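Local coordinates for protein nitrate reductase (Ulva prolifera, PDB 5YLY) that probably catalyses the NADH-dependent reduction of nitrate to nitrite in nitrate assimilation, here represented by its FAD-binding cytochrome b5 reductase domain, at residues Lys41-His46 / Ile126-Glu131; Lys68-Arg73 / Phe102-Lys107; Arg88-Thr93 / Gly121-Ile126. All coordinates share one frame; numbering follows the deposited sequence.

Contact 1 of 3, residues Lys41-His46 / Ile126-Glu131; sequences KIKISH and ILEALE
Lys-41 reaches from strand 34-43 to the C-terminal end of helix 122-129, where its ammonium meets two backbone carbonyls. Lys-41 NZ donates to Leu-130 O at 2.7 Å, approaching nearly along the C=O axis. The bond to Glu-128 O is equally short, 2.7 Å from Lys-41 NZ, but here the donor is tilted 29° from the carbonyl plane. The side chain leaves the strand with CG anti to the backbone N, and a bend at chi3 (77°) places Lys-41 CE, which lies 3.4 Å from Leu-130 O. Water adds a second layer: one molecule joins Lys-41 NZ to Glu-131 OE1, and another joins it to Glu-128 OE2, both bridging pairs whose charged atoms do not touch.

Lys-43 arrives differently. Its side chain crosses that of Glu-128 at about a right angle, and the direct salt bridge is long, with Lys-43 NZ 3.6 Å from Glu-128 OE2. A further water closes the gap, accepting from Lys-43 NZ at 3.0 Å and donating to Glu-128 OE2 at 2.8 Å. The carboxylate is also held from the protein side, since Glu-128 OE1 is hydrogen-bonded to Thr-49 OG1 of strand 48-54.

The contact thus ties the barrel strand to the helix at the surface of the FAD-binding domain, with polar groups and hardly any apolar packing. A positive charge on Lys-41 beside the terminal carbonyls would be expected to interact favourably with the helix dipole, while the Lys-43 to Glu-128 attraction, long and water-mediated, is likely to be weakened by solvent.

Contact 2 of 3, residues Lys68-Arg73 / Phe102-Lys107; sequences KHMLIR and FDLVVK. With FAD (flavin-adenine dinucleotide), chain C.
Met-70 and Ile-72 of strand 69-75 meet Phe-102 and Leu-104 of strand 101-107 inside the antiparallel beta barrel of the FAD-binding domain. The axes of the short segments pass 11.2 Å apart at 77°, and no hydrogen bond joins them, so the two strands face each other through side chains across the barrel interior.

Along the first strand, His-69 comes before this core and belongs to the cofactor pocket: the flavin methyl C7M lies over one face of its imidazole, displaced toward the rim, with His-69 ND1 3.7 Å from FAD C7M. Met-70 turns inward and meets Phe-102 tip to tip in a Met-aromatic contact. In the conformer described, one of two deposited, Met-70 SD stands over the ring face, 3.8 Å from Phe-102 CE1, and Met-70 CE lies almost on the ring normal, 4.2 Å from the Phe-102 centroid; this detail is less certain for that reason. In the same conformer SD also touches Leu-104 CD2.

Two residues on, Ile-72 points inward again. Its CG1 is anti to the carbonyl carbon and chi2 is extended (168°), which carries CD1 to the end of Leu-104. Ile-72 CD1 and Leu-104 CD1 are only 3.3 Å apart, a close approach for two methyl carbons. Tyr-90 of the neighbouring strand 85-90 packs against Ile-72 as well, linking this core to the flavin site.

The backbone of the opposing strand holds the pyrimidine end of the isoalloxazine. Lys-107 N donates to FAD O2 at 3.0 Å, and FAD N3 donates to Val-105 O at 2.8 Å with an N-H...O angle of 169°.

Contact 3 of 3, residues Arg88-Thr93 / Gly121-Ile126; sequences RAYTPT and GKFSQI. With FAD (flavin-adenine dinucleotide), chain C.
The phosphate oxygen O1P of FAD is gripped from both segments: Arg-88 NE reaches it at 2.8 Å in a bent, weak bond, while Phe-123 N donates to O1P at 2.8 Å with an N-H...O angle of 156°. Arg-88 also makes weak bonds from NE and NH2 to O2A, so its guanidinium spans both phosphates. Ser-124 holds the neighbouring oxygen O2P twice, through its backbone N and through OG, the latter 2.7 Å from O2P. That hydroxyl lies between the backbone N and the carbonyl carbon (chi1 59°), and it is further bonded to Tyr-109 N.

Next to the phosphates the side chains pack. Arg-88 and Phe-123 run alongside one another in opposite senses, CG of Arg-88 lying 3.5 Å from CB of Phe-123, with guanidinium and phenyl planes 41° apart. An alanine at Arg-88 would probably leave O1P and O2A without their positive partner and open a gap beside Phe-123 CB.

The sequences Arg-Ala-Tyr-Thr and Gly-Lys-Phe-Ser match the RxYS/T and GxxS flavin-binding motifs of the ferredoxin-NADP reductase family. Gly-121 is the N-cap of helix 122-129, and a CB there would run into O2P; its absence lets the phosphate come close to the helix N-terminus, whose amides bind the pyrophosphate, Lys-122 N taking O1A.

Tyr-90 joins the two motifs. Its OH lies in the plane of the Phe-123 ring at the edge, 3.4 Å from Phe-123 CD2, and shares a hydrogen bond with ribityl O4' at 2.8 Å from Tyr-90 OH. On either side of Tyr-90 in sequence, Ala-89 O accepts from FAD O2' at 2.7 Å, and Thr-91 N donates to flavin N5 at 3.3 Å.

All three contacts lie in the FAD-binding domain and draw on one six-stranded antiparallel sheet closed into a barrel. Contacts 2 and 3 have centres about 6 Å apart, while contact 1 stands about 13 Å from contact 2 and 11 Å from contact 3. Along the chain, contact 1 closes a loop that encloses both others, whose segments alternate. Helix 122-129 serves contacts 1 and 3, which share Ile-126; strands 69-75 and 85-90 are sheet neighbours joining contacts 2 and 3. Leu-127 packs on both Tyr-90 and Val-106. Barrel core and phosphate-binding helix thereby meet around FAD, which contacts 2 and 3 both touch, whereas contact 1 fastens the helix's far end at the surface.

Contact 1 of 3, residues Lys41-His46 / Ile126-Glu131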
loop_
_atom_site.group_PDB
_atom_site.type_symbol
_atom_site.label_atom_id
_atom_site.label_comp_id
_atom_site.label_asym_id
_atom_site.label_seq_id
_atom_site.Cartn_x
_atom_site.Cartn_y
_atom_site.Cartn_z
ATOM N N LYS A 41 12.686 11.007 -11.507
ATOM C CA LYS A 41 12.326 9.608 -11.797
ATOM C C LYS A 41 13.553 8.833 -11.369
ATOM O O LYS A 41 14.615 8.966 -11.985
ATOM C CB LYS A 41 12.051 9.425 -13.308
ATOM C CG LYS A 41 11.709 7.974 -13.670
ATOM C CD LYS A 41 11.178 7.821 -15.103
ATOM C CE LYS A 41 12.246 7.874 -16.135
ATOM N NZ LYS A 41 11.715 7.484 -17.470
ATOM N N ILE A 42 13.459 8.128 -10.221
ATOM C CA ILE A 42 14.627 7.495 -9.613
ATOM C C ILE A 42 14.491 5.969 -9.484
ATOM O O ILE A 42 13.550 5.510 -8.862
ATOM C CB ILE A 42 14.827 8.132 -8.213
ATOM C CG1 ILE A 42 15.053 9.685 -8.321
ATOM C CG2 ILE A 42 16.021 7.461 -7.472
ATOM C CD1 ILE A 42 14.874 10.411 -6.985
ATOM N N LYS A 43 15.410 5.223 -10.060
ATOM C CA LYS A 43 15.341 3.762 -9.979
ATOM C C LYS A 43 15.577 3.278 -8.562
ATOM O O LYS A 43 16.545 3.689 -7.919
ATOM C CB LYS A 43 16.398 3.119 -10.854
ATOM C CG LYS A 43 16.187 3.295 -12.318
ATOM C CD LYS A 43 17.106 2.285 -13.059
ATOM C CE LYS A 43 16.869 2.320 -14.537
ATOM N NZ LYS A 43 15.478 1.925 -14.892
ATOM N N ILE A 44 14.707 2.382 -8.090
ATOM C CA ILE A 44 14.914 1.734 -6.789
ATOM C C ILE A 44 15.628 0.420 -7.079
ATOM O O ILE A 44 16.576 0.029 -6.391
ATOM C CB ILE A 44 13.579 1.545 -6.059
ATOM C CG1 ILE A 44 13.132 2.925 -5.515
ATOM C CG2 ILE A 44 13.699 0.504 -4.924
ATOM C CD1 ILE A 44 11.703 2.993 -5.046
ATOM N N SER A 45 15.137 -0.269 -8.085
ATOM C CA SER A 45 15.747 -1.507 -8.553
ATOM C C SER A 45 15.470 -1.622 -10.038
ATOM O O SER A 45 14.886 -0.690 -10.603
ATOM C CB SER A 45 15.244 -2.692 -7.740
ATOM O OG SER A 45 13.847 -2.801 -7.863
ATOM N N HIS A 46 15.922 -2.719 -10.700
ATOM C CA HIS A 46 15.767 -2.871 -12.151
ATOM C C HIS A 46 14.323 -2.717 -12.635
ATOM O O HIS A 46 14.136 -2.238 -13.742
ATOM C CB HIS A 46 16.392 -4.180 -12.681
ATOM C CG HIS A 46 15.510 -5.389 -12.536
ATOM N ND1 HIS A 46 15.501 -6.147 -11.375
ATOM C CD2 HIS A 46 14.627 -5.922 -13.410
ATOM C CE1 HIS A 46 14.641 -7.131 -11.596
ATOM N NE2 HIS A 46 14.075 -7.021 -12.799
ATOM N N ILE A 126 3.616 3.079 -19.140
ATOM C CA ILE A 126 3.360 4.481 -19.490
ATOM C C ILE A 126 4.150 5.374 -18.531
ATOM O O ILE A 126 4.847 6.285 -18.979
ATOM C CB ILE A 126 1.842 4.812 -19.503
ATOM C CG1 ILE A 126 1.187 4.218 -20.778
ATOM C CG2 ILE A 126 1.600 6.337 -19.419
ATOM C CD1 ILE A 126 -0.350 4.091 -20.676
ATOM N N LEU A 127 4.044 5.102 -17.209
ATOM C CA LEU A 127 4.769 5.853 -16.187
ATOM C C LEU A 127 6.275 5.750 -16.410
ATOM O O LEU A 127 6.946 6.774 -16.485
ATOM C CB LEU A 127 4.413 5.341 -14.791
ATOM C CG LEU A 127 2.967 5.613 -14.322
ATOM C CD1 LEU A 127 2.741 4.968 -12.939
ATOM C CD2 LEU A 127 2.694 7.139 -14.256
ATOM N N GLU A 128 6.794 4.527 -16.603
ATOM C CA GLU A 128 8.234 4.319 -16.835
ATOM C C GLU A 128 8.742 5.086 -18.074
ATOM O O GLU A 128 9.891 5.530 -18.088
ATOM C CB GLU A 128 8.547 2.804 -16.953
ATOM C CG GLU A 128 10.041 2.463 -17.056
ATOM C CD GLU A 128 10.918 2.838 -15.877
ATOM O OE1 GLU A 128 10.380 3.151 -14.792
ATOM O OE2 GLU A 128 12.160 2.781 -16.029
ATOM N N ALA A 129 7.877 5.274 -19.092
ATOM C CA ALA A 129 8.282 5.984 -20.307
ATOM C C ALA A 129 8.264 7.509 -20.119
ATOM O O ALA A 129 8.789 8.224 -20.974
ATOM C CB ALA A 129 7.405 5.570 -21.488
ATOM N N LEU A 130 7.703 8.011 -18.983
ATOM C CA LEU A 130 7.658 9.463 -18.758
ATOM C C LEU A 130 9.015 10.071 -18.575
ATOM O O LEU A 130 9.900 9.429 -18.016
ATOM C CB LEU A 130 6.828 9.828 -17.528
ATOM C CG LEU A 130 5.336 9.508 -17.525
ATOM C CD1 LEU A 130 4.730 9.985 -16.270
ATOM C CD2 LEU A 130 4.599 10.149 -18.743
ATOM N N GLU A 131 9.186 11.304 -19.063
ATOM C CA GLU A 131 10.429 12.045 -18.855
ATOM C C GLU A 131 10.106 13.155 -17.851
ATOM O O GLU A 131 8.950 13.574 -17.765
ATOM C CB GLU A 131 10.977 12.646 -20.158
ATOM C CG GLU A 131 11.450 11.600 -21.172
ATOM C CD GLU A 131 12.624 10.721 -20.767
ATOM O OE1 GLU A 131 13.385 11.090 -19.844
ATOM O OE2 GLU A 131 12.803 9.661 -21.405
HETATM O O HOH W 1 14.091 8.485 -18.810
HETATM O O HOH W 2 13.236 4.750 -17.712
HETATM O O HOH W 3 13.556 4.106 -14.014
HETATM O O HOH W 4 12.921 0.262 -15.084
#

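Contact 2 of 3, residues Lys68-Arg73 / Phe102-Lys107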
loop_
_atom_site.group_PDB
_atom_site.type_symbol
_atom_site.label_atom_id
_atom_site.label_comp_id
_atom_site.label_asym_id
_atom_site.label_seq_id
_atom_site.Cartn_x
_atom_site.Cartn_y
_atom_site.Cartn_z
ATOM N N LYS A 68 -6.732 6.356 2.494
ATOM C CA LYS A 68 -7.188 6.707 1.158
ATOM C C LYS A 68 -6.049 6.705 0.111
ATOM O O LYS A 68 -4.852 6.733 0.447
ATOM C CB LYS A 68 -7.960 8.028 1.185
ATOM C CG LYS A 68 -9.140 7.907 2.184
ATOM C CD LYS A 68 -10.242 8.896 1.953
ATOM C CE LYS A 68 -11.339 8.703 2.982
ATOM N NZ LYS A 68 -12.452 9.649 2.741
ATOM N N HIS A 69 -6.440 6.649 -1.172
ATOM C CA HIS A 69 -5.472 6.617 -2.291
ATOM C C HIS A 69 -5.916 7.610 -3.387
ATOM O O HIS A 69 -6.873 8.366 -3.193
ATOM C CB HIS A 69 -5.382 5.168 -2.842
ATOM C CG HIS A 69 -6.657 4.643 -3.450
ATOM N ND1 HIS A 69 -7.574 3.920 -2.702
ATOM C CD2 HIS A 69 -7.085 4.690 -4.738
ATOM C CE1 HIS A 69 -8.547 3.587 -3.544
ATOM N NE2 HIS A 69 -8.288 4.019 -4.783
ATOM N N MET A 70 -5.236 7.589 -4.540
ATOM C CA MET A 70 -5.537 8.493 -5.654
ATOM C C MET A 70 -5.646 7.721 -6.955
ATOM O O MET A 70 -5.095 6.627 -7.066
ATOM C CB MET A 70 -4.414 9.546 -5.805
ATOM C CG MET A 70 -3.053 8.940 -6.068
ATOM S SD MET A 70 -1.578 10.028 -6.102
ATOM C CE MET A 70 -2.013 11.208 -4.900
ATOM N N LEU A 71 -6.305 8.309 -7.945
ATOM C CA LEU A 71 -6.364 7.700 -9.263
ATOM C C LEU A 71 -5.459 8.543 -10.130
ATOM O O LEU A 71 -5.544 9.778 -10.133
ATOM C CB LEU A 71 -7.813 7.697 -9.815
ATOM C CG LEU A 71 -8.815 6.958 -8.953
ATOM C CD1 LEU A 71 -10.229 7.090 -9.551
ATOM C CD2 LEU A 71 -8.432 5.495 -8.795
ATOM N N ILE A 72 -4.553 7.896 -10.823
ATOM C CA ILE A 72 -3.626 8.622 -11.678
ATOM C C ILE A 72 -3.907 8.220 -13.108
ATOM O O ILE A 72 -4.083 7.031 -13.378
ATOM C CB ILE A 72 -2.171 8.311 -11.278
ATOM C CG1 ILE A 72 -1.922 8.780 -9.809
ATOM C CG2 ILE A 72 -1.179 8.955 -12.259
ATOM C CD1 ILE A 72 -0.739 8.335 -9.196
ATOM N N ARG A 73 -3.947 9.203 -14.002
ATOM C CA ARG A 73 -4.259 8.902 -15.402
ATOM C C ARG A 73 -3.443 9.705 -16.380
ATOM O O ARG A 73 -2.905 10.765 -16.034
ATOM C CB ARG A 73 -5.765 9.077 -15.690
ATOM C CG ARG A 73 -6.219 10.508 -15.808
ATOM C CD ARG A 73 -7.720 10.605 -16.047
ATOM N NE ARG A 73 -8.037 11.918 -16.575
ATOM C CZ ARG A 73 -9.194 12.230 -17.152
ATOM N NH1 ARG A 73 -9.388 13.447 -17.644
ATOM N NH2 ARG A 73 -10.169 11.332 -17.228
ATOM N N PHE A 102 4.539 14.493 -4.097
ATOM C CA PHE A 102 4.262 13.144 -3.613
ATOM C C PHE A 102 5.160 12.194 -4.376
ATOM O O PHE A 102 5.536 12.461 -5.539
ATOM C CB PHE A 102 2.786 12.724 -3.709
ATOM C CG PHE A 102 2.205 12.654 -5.105
ATOM C CD1 PHE A 102 2.303 11.496 -5.857
ATOM C CD2 PHE A 102 1.565 13.751 -5.664
ATOM C CE1 PHE A 102 1.771 11.435 -7.162
ATOM C CE2 PHE A 102 1.003 13.686 -6.948
ATOM C CZ PHE A 102 1.092 12.529 -7.688
ATOM N N ASP A 103 5.454 11.067 -3.744
ATOM C CA ASP A 103 6.303 10.046 -4.350
ATOM C C ASP A 103 5.476 8.821 -4.598
ATOM O O ASP A 103 4.781 8.398 -3.691
ATOM C CB ASP A 103 7.409 9.647 -3.356
ATOM C CG ASP A 103 8.466 10.687 -3.109
ATOM O OD1 ASP A 103 8.399 11.766 -3.745
ATOM O OD2 ASP A 103 9.328 10.450 -2.243
ATOM N N LEU A 104 5.632 8.193 -5.769
ATOM C CA LEU A 104 4.954 6.937 -6.062
ATOM C C LEU A 104 6.051 5.915 -6.219
ATOM O O LEU A 104 6.998 6.163 -6.963
ATOM C CB LEU A 104 4.190 6.957 -7.406
ATOM C CG LEU A 104 3.120 7.971 -7.618
ATOM C CD1 LEU A 104 2.540 7.762 -9.021
ATOM C CD2 LEU A 104 2.007 7.864 -6.514
ATOM N N VAL A 105 5.900 4.751 -5.588
ATOM C CA VAL A 105 6.840 3.647 -5.813
ATOM C C VAL A 105 6.051 2.670 -6.663
ATOM O O VAL A 105 4.987 2.209 -6.244
ATOM C CB VAL A 105 7.353 3.070 -4.470
ATOM C CG1 VAL A 105 8.058 1.731 -4.677
ATOM C CG2 VAL A 105 8.277 4.073 -3.805
ATOM N N VAL A 106 6.523 2.421 -7.903
ATOM C CA VAL A 106 5.780 1.643 -8.873
ATOM C C VAL A 106 6.570 0.442 -9.378
ATOM O O VAL A 106 7.698 0.581 -9.847
ATOM C CB VAL A 106 5.249 2.543 -10.057
ATOM C CG1 VAL A 106 4.436 1.733 -11.074
ATOM C CG2 VAL A 106 4.428 3.743 -9.544
ATOM N N LYS A 107 5.941 -0.729 -9.325
ATOM C CA LYS A 107 6.504 -1.946 -9.925
ATOM C C LYS A 107 6.227 -1.851 -11.448
ATOM O O LYS A 107 5.066 -1.734 -11.865
ATOM C CB LYS A 107 5.808 -3.191 -9.331
ATOM C CG LYS A 107 6.283 -4.524 -9.959
ATOM C CD LYS A 107 7.693 -4.897 -9.572
ATOM C CE LYS A 107 7.860 -6.411 -9.579
ATOM N NZ LYS A 107 9.146 -6.809 -8.944
HETATM P PA FAD C . -2.204 -3.934 -16.271
HETATM O O1A FAD C . -2.142 -3.594 -17.713
HETATM O O2A FAD C . -3.440 -3.435 -15.559
HETATM O O5B FAD C . -2.028 -5.542 -16.128
HETATM C C5B FAD C . -2.869 -6.283 -15.217
HETATM C C4B FAD C . -2.034 -7.222 -14.381
HETATM O O4B FAD C . -1.251 -8.100 -15.220
HETATM C C3B FAD C . -1.006 -6.570 -13.469
HETATM O O3B FAD C . -1.602 -6.019 -12.296
HETATM C C2B FAD C . -0.063 -7.739 -13.174
HETATM O O2B FAD C . -0.506 -8.528 -12.077
HETATM C C1B FAD C . -0.119 -8.549 -14.485
HETATM N N9A FAD C . 1.074 -8.430 -15.324
HETATM C C8A FAD C . 1.175 -7.769 -16.522
HETATM N N7A FAD C . 2.377 -7.792 -17.047
HETATM C C5A FAD C . 3.124 -8.510 -16.126
HETATM C C6A FAD C . 4.496 -8.839 -16.062
HETATM N N6A FAD C . 5.421 -8.320 -16.873
HETATM N N1A FAD C . 4.913 -9.599 -15.023
HETATM C C2A FAD C . 4.023 -9.959 -14.089
HETATM N N3A FAD C . 2.721 -9.662 -14.017
HETATM C C4A FAD C . 2.331 -8.929 -15.069
HETATM N N1 FAD C . 0.953 -0.381 -7.822
HETATM C C2 FAD C . 2.227 0.081 -7.620
HETATM O O2 FAD C . 3.154 -0.293 -8.355
HETATM N N3 FAD C . 2.480 0.985 -6.575
HETATM C C4 FAD C . 1.533 1.477 -5.679
HETATM O O4 FAD C . 1.831 2.326 -4.862
HETATM C C4X FAD C . 0.184 0.953 -5.885
HETATM N N5 FAD C . -0.762 1.334 -5.060
HETATM C C5X FAD C . -2.041 0.800 -5.236
HETATM C C6 FAD C . -3.054 1.175 -4.341
HETATM C C7 FAD C . -4.348 0.673 -4.475
HETATM C C7M FAD C . -5.395 1.081 -3.468
HETATM C C8 FAD C . -4.648 -0.233 -5.530
HETATM C C8M FAD C . -6.055 -0.760 -5.736
HETATM C C9 FAD C . -3.635 -0.622 -6.405
HETATM C C9A FAD C . -2.336 -0.108 -6.272
HETATM N N10 FAD C . -1.284 -0.461 -7.174
HETATM C C10 FAD C . -0.006 0.030 -6.998
HETATM C "C1'" FAD C . -1.540 -1.240 -8.399
HETATM C "C2'" FAD C . -1.883 -0.359 -9.601
HETATM O "O2'" FAD C . -3.201 0.180 -9.475
HETATM C "C3'" FAD C . -1.782 -1.106 -10.932
HETATM O "O3'" FAD C . -2.664 -2.223 -10.926
HETATM C "C4'" FAD C . -0.361 -1.526 -11.313
HETATM O "O4'" FAD C . 0.438 -0.355 -11.484
HETATM C "C5'" FAD C . -0.293 -2.363 -12.575
HETATM O "O5'" FAD C . -1.061 -1.709 -13.608
HETATM P P FAD C . -0.636 -1.801 -15.157
HETATM O O1P FAD C . -1.508 -0.907 -15.953
HETATM O O2P FAD C . 0.855 -1.622 -15.307
HETATM O O3P FAD C . -0.959 -3.323 -15.477
#

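Contact 3 of 3, residues Arg88-Thr93 / Gly121-Ile126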
loop_
_atom_site.group_PDB
_atom_site.type_symbol
_atom_site.label_atom_id
_atom_site.label_comp_id
_atom_site.label_asym_id
_atom_site.label_seq_id
_atom_site.Cartn_x
_atom_site.Cartn_y
_atom_site.Cartn_z
ATOM N N ARG A 88 -5.049 4.210 -13.198
ATOM C CA ARG A 88 -4.816 3.182 -12.184
ATOM C C ARG A 88 -4.778 3.847 -10.816
ATOM O O ARG A 88 -4.425 5.032 -10.724
ATOM C CB ARG A 88 -3.503 2.399 -12.415
ATOM C CG ARG A 88 -3.423 1.604 -13.718
ATOM C CD ARG A 88 -4.355 0.404 -13.781
ATOM N NE ARG A 88 -4.138 -0.375 -15.005
ATOM C CZ ARG A 88 -4.818 -0.248 -16.147
ATOM N NH1 ARG A 88 -5.789 0.653 -16.258
ATOM N NH2 ARG A 88 -4.522 -1.008 -17.188
ATOM N N ALA A 89 -5.098 3.077 -9.767
ATOM C CA ALA A 89 -5.030 3.522 -8.379
ATOM C C ALA A 89 -3.591 3.429 -7.852
ATOM O O ALA A 89 -2.899 2.473 -8.164
ATOM C CB ALA A 89 -5.921 2.651 -7.514
ATOM N N TYR A 90 -3.157 4.407 -7.041
ATOM C CA TYR A 90 -1.831 4.390 -6.387
ATOM C C TYR A 90 -1.944 4.995 -5.010
ATOM O O TYR A 90 -2.674 5.981 -4.804
ATOM C CB TYR A 90 -0.731 5.137 -7.182
ATOM C CG TYR A 90 -0.438 4.452 -8.488
ATOM C CD1 TYR A 90 0.411 3.339 -8.542
ATOM C CD2 TYR A 90 -1.106 4.823 -9.656
ATOM C CE1 TYR A 90 0.587 2.623 -9.725
ATOM C CE2 TYR A 90 -0.884 4.145 -10.859
ATOM C CZ TYR A 90 -0.089 3.015 -10.874
ATOM O OH TYR A 90 0.019 2.309 -12.051
ATOM N N THR A 91 -1.216 4.410 -4.076
ATOM C CA THR A 91 -1.064 4.993 -2.748
ATOM C C THR A 91 0.368 5.486 -2.722
ATOM O O THR A 91 1.315 4.681 -2.717
ATOM C CB THR A 91 -1.351 4.043 -1.600
ATOM O OG1 THR A 91 -2.689 3.576 -1.696
ATOM C CG2 THR A 91 -1.165 4.740 -0.224
ATOM N N PRO A 92 0.576 6.809 -2.683
ATOM C CA PRO A 92 1.970 7.315 -2.646
ATOM C C PRO A 92 2.691 6.870 -1.385
ATOM O O PRO A 92 2.051 6.527 -0.380
ATOM C CB PRO A 92 1.795 8.843 -2.565
ATOM C CG PRO A 92 0.430 9.096 -3.050
ATOM C CD PRO A 92 -0.410 7.907 -2.698
ATOM N N THR A 93 4.035 6.862 -1.435
ATOM C CA THR A 93 4.817 6.514 -0.251
ATOM C C THR A 93 5.077 7.746 0.622
ATOM O O THR A 93 5.827 7.673 1.607
ATOM C CB THR A 93 6.103 5.812 -0.656
ATOM O OG1 THR A 93 6.826 6.657 -1.560
ATOM C CG2 THR A 93 5.839 4.457 -1.289
ATOM N N GLY A 121 2.466 -4.610 -18.336
ATOM C CA GLY A 121 1.444 -3.781 -17.711
ATOM C C GLY A 121 1.321 -2.463 -18.439
ATOM O O GLY A 121 2.330 -1.794 -18.682
ATOM N N LYS A 122 0.082 -2.089 -18.814
ATOM C CA LYS A 122 -0.174 -0.874 -19.592
ATOM C C LYS A 122 0.299 0.443 -18.925
ATOM O O LYS A 122 1.124 1.151 -19.503
ATOM C CB LYS A 122 -1.661 -0.799 -19.980
ATOM C CG LYS A 122 -1.984 0.271 -21.020
ATOM C CD LYS A 122 -3.159 -0.110 -21.915
ATOM C CE LYS A 122 -4.513 -0.091 -21.240
ATOM N NZ LYS A 122 -5.582 -0.619 -22.144
ATOM N N PHE A 123 -0.243 0.781 -17.749
ATOM C CA PHE A 123 0.054 2.039 -17.092
ATOM C C PHE A 123 1.433 2.098 -16.427
ATOM O O PHE A 123 2.058 3.169 -16.470
ATOM C CB PHE A 123 -1.050 2.418 -16.111
ATOM C CG PHE A 123 -1.081 3.901 -15.834
ATOM C CD1 PHE A 123 -1.390 4.810 -16.849
ATOM C CD2 PHE A 123 -0.740 4.397 -14.577
ATOM C CE1 PHE A 123 -1.381 6.185 -16.603
ATOM C CE2 PHE A 123 -0.768 5.768 -14.323
ATOM C CZ PHE A 123 -1.104 6.652 -15.335
ATOM N N SER A 124 1.931 0.983 -15.839
ATOM C CA SER A 124 3.288 1.032 -15.258
ATOM C C SER A 124 4.354 1.320 -16.354
ATOM O O SER A 124 5.299 2.062 -16.088
ATOM C CB SER A 124 3.616 -0.215 -14.443
ATOM O OG SER A 124 3.523 -1.386 -15.235
ATOM N N GLN A 125 4.159 0.813 -17.602
ATOM C CA GLN A 125 5.091 1.125 -18.698
ATOM C C GLN A 125 4.877 2.576 -19.171
ATOM O O GLN A 125 5.847 3.254 -19.509
ATOM C CB GLN A 125 4.973 0.128 -19.865
ATOM C CG GLN A 125 5.388 -1.270 -19.485
ATOM C CD GLN A 125 5.145 -2.248 -20.609
ATOM O OE1 GLN A 125 6.034 -2.526 -21.404
ATOM N NE2 GLN A 125 3.946 -2.815 -20.686
ATOM N N ILE A 126 3.616 3.079 -19.140
ATOM C CA ILE A 126 3.360 4.481 -19.490
ATOM C C ILE A 126 4.150 5.374 -18.531
ATOM O O ILE A 126 4.847 6.285 -18.979
ATOM C CB ILE A 126 1.842 4.812 -19.503
ATOM C CG1 ILE A 126 1.187 4.218 -20.778
ATOM C CG2 ILE A 126 1.600 6.337 -19.419
ATOM C CD1 ILE A 126 -0.350 4.091 -20.676
HETATM P PA FAD C . -2.204 -3.934 -16.271
HETATM O O1A FAD C . -2.142 -3.594 -17.713
HETATM O O2A FAD C . -3.440 -3.435 -15.559
HETATM O O5B FAD C . -2.028 -5.542 -16.128
HETATM C C5B FAD C . -2.869 -6.283 -15.217
HETATM C C4B FAD C . -2.034 -7.222 -14.381
HETATM O O4B FAD C . -1.251 -8.100 -15.220
HETATM C C3B FAD C . -1.006 -6.570 -13.469
HETATM O O3B FAD C . -1.602 -6.019 -12.296
HETATM C C2B FAD C . -0.063 -7.739 -13.174
HETATM O O2B FAD C . -0.506 -8.528 -12.077
HETATM C C1B FAD C . -0.119 -8.549 -14.485
HETATM N N9A FAD C . 1.074 -8.430 -15.324
HETATM C C8A FAD C . 1.175 -7.769 -16.522
HETATM N N7A FAD C . 2.377 -7.792 -17.047
HETATM C C5A FAD C . 3.124 -8.510 -16.126
HETATM C C6A FAD C . 4.496 -8.839 -16.062
HETATM N N6A FAD C . 5.421 -8.320 -16.873
HETATM N N1A FAD C . 4.913 -9.599 -15.023
HETATM C C2A FAD C . 4.023 -9.959 -14.089
HETATM N N3A FAD C . 2.721 -9.662 -14.017
HETATM C C4A FAD C . 2.331 -8.929 -15.069
HETATM N N1 FAD C . 0.953 -0.381 -7.822
HETATM C C2 FAD C . 2.227 0.081 -7.620
HETATM O O2 FAD C . 3.154 -0.293 -8.355
HETATM N N3 FAD C . 2.480 0.985 -6.575
HETATM C C4 FAD C . 1.533 1.477 -5.679
HETATM O O4 FAD C . 1.831 2.326 -4.862
HETATM C C4X FAD C . 0.184 0.953 -5.885
HETATM N N5 FAD C . -0.762 1.334 -5.060
HETATM C C5X FAD C . -2.041 0.800 -5.236
HETATM C C6 FAD C . -3.054 1.175 -4.341
HETATM C C7 FAD C . -4.348 0.673 -4.475
HETATM C C7M FAD C . -5.395 1.081 -3.468
HETATM C C8 FAD C . -4.648 -0.233 -5.530
HETATM C C8M FAD C . -6.055 -0.760 -5.736
HETATM C C9 FAD C . -3.635 -0.622 -6.405
HETATM C C9A FAD C . -2.336 -0.108 -6.272
HETATM N N10 FAD C . -1.284 -0.461 -7.174
HETATM C C10 FAD C . -0.006 0.030 -6.998
HETATM C "C1'" FAD C . -1.540 -1.240 -8.399
HETATM C "C2'" FAD C . -1.883 -0.359 -9.601
HETATM O "O2'" FAD C . -3.201 0.180 -9.475
HETATM C "C3'" FAD C . -1.782 -1.106 -10.932
HETATM O "O3'" FAD C . -2.664 -2.223 -10.926
HETATM C "C4'" FAD C . -0.361 -1.526 -11.313
HETATM O "O4'" FAD C . 0.438 -0.355 -11.484
HETATM C "C5'" FAD C . -0.293 -2.363 -12.575
HETATM O "O5'" FAD C . -1.061 -1.709 -13.608
HETATM P P FAD C . -0.636 -1.801 -15.157
HETATM O O1P FAD C . -1.508 -0.907 -15.953
HETATM O O2P FAD C . 0.855 -1.622 -15.307
HETATM O O3P FAD C . -0.959 -3.323 -15.477
#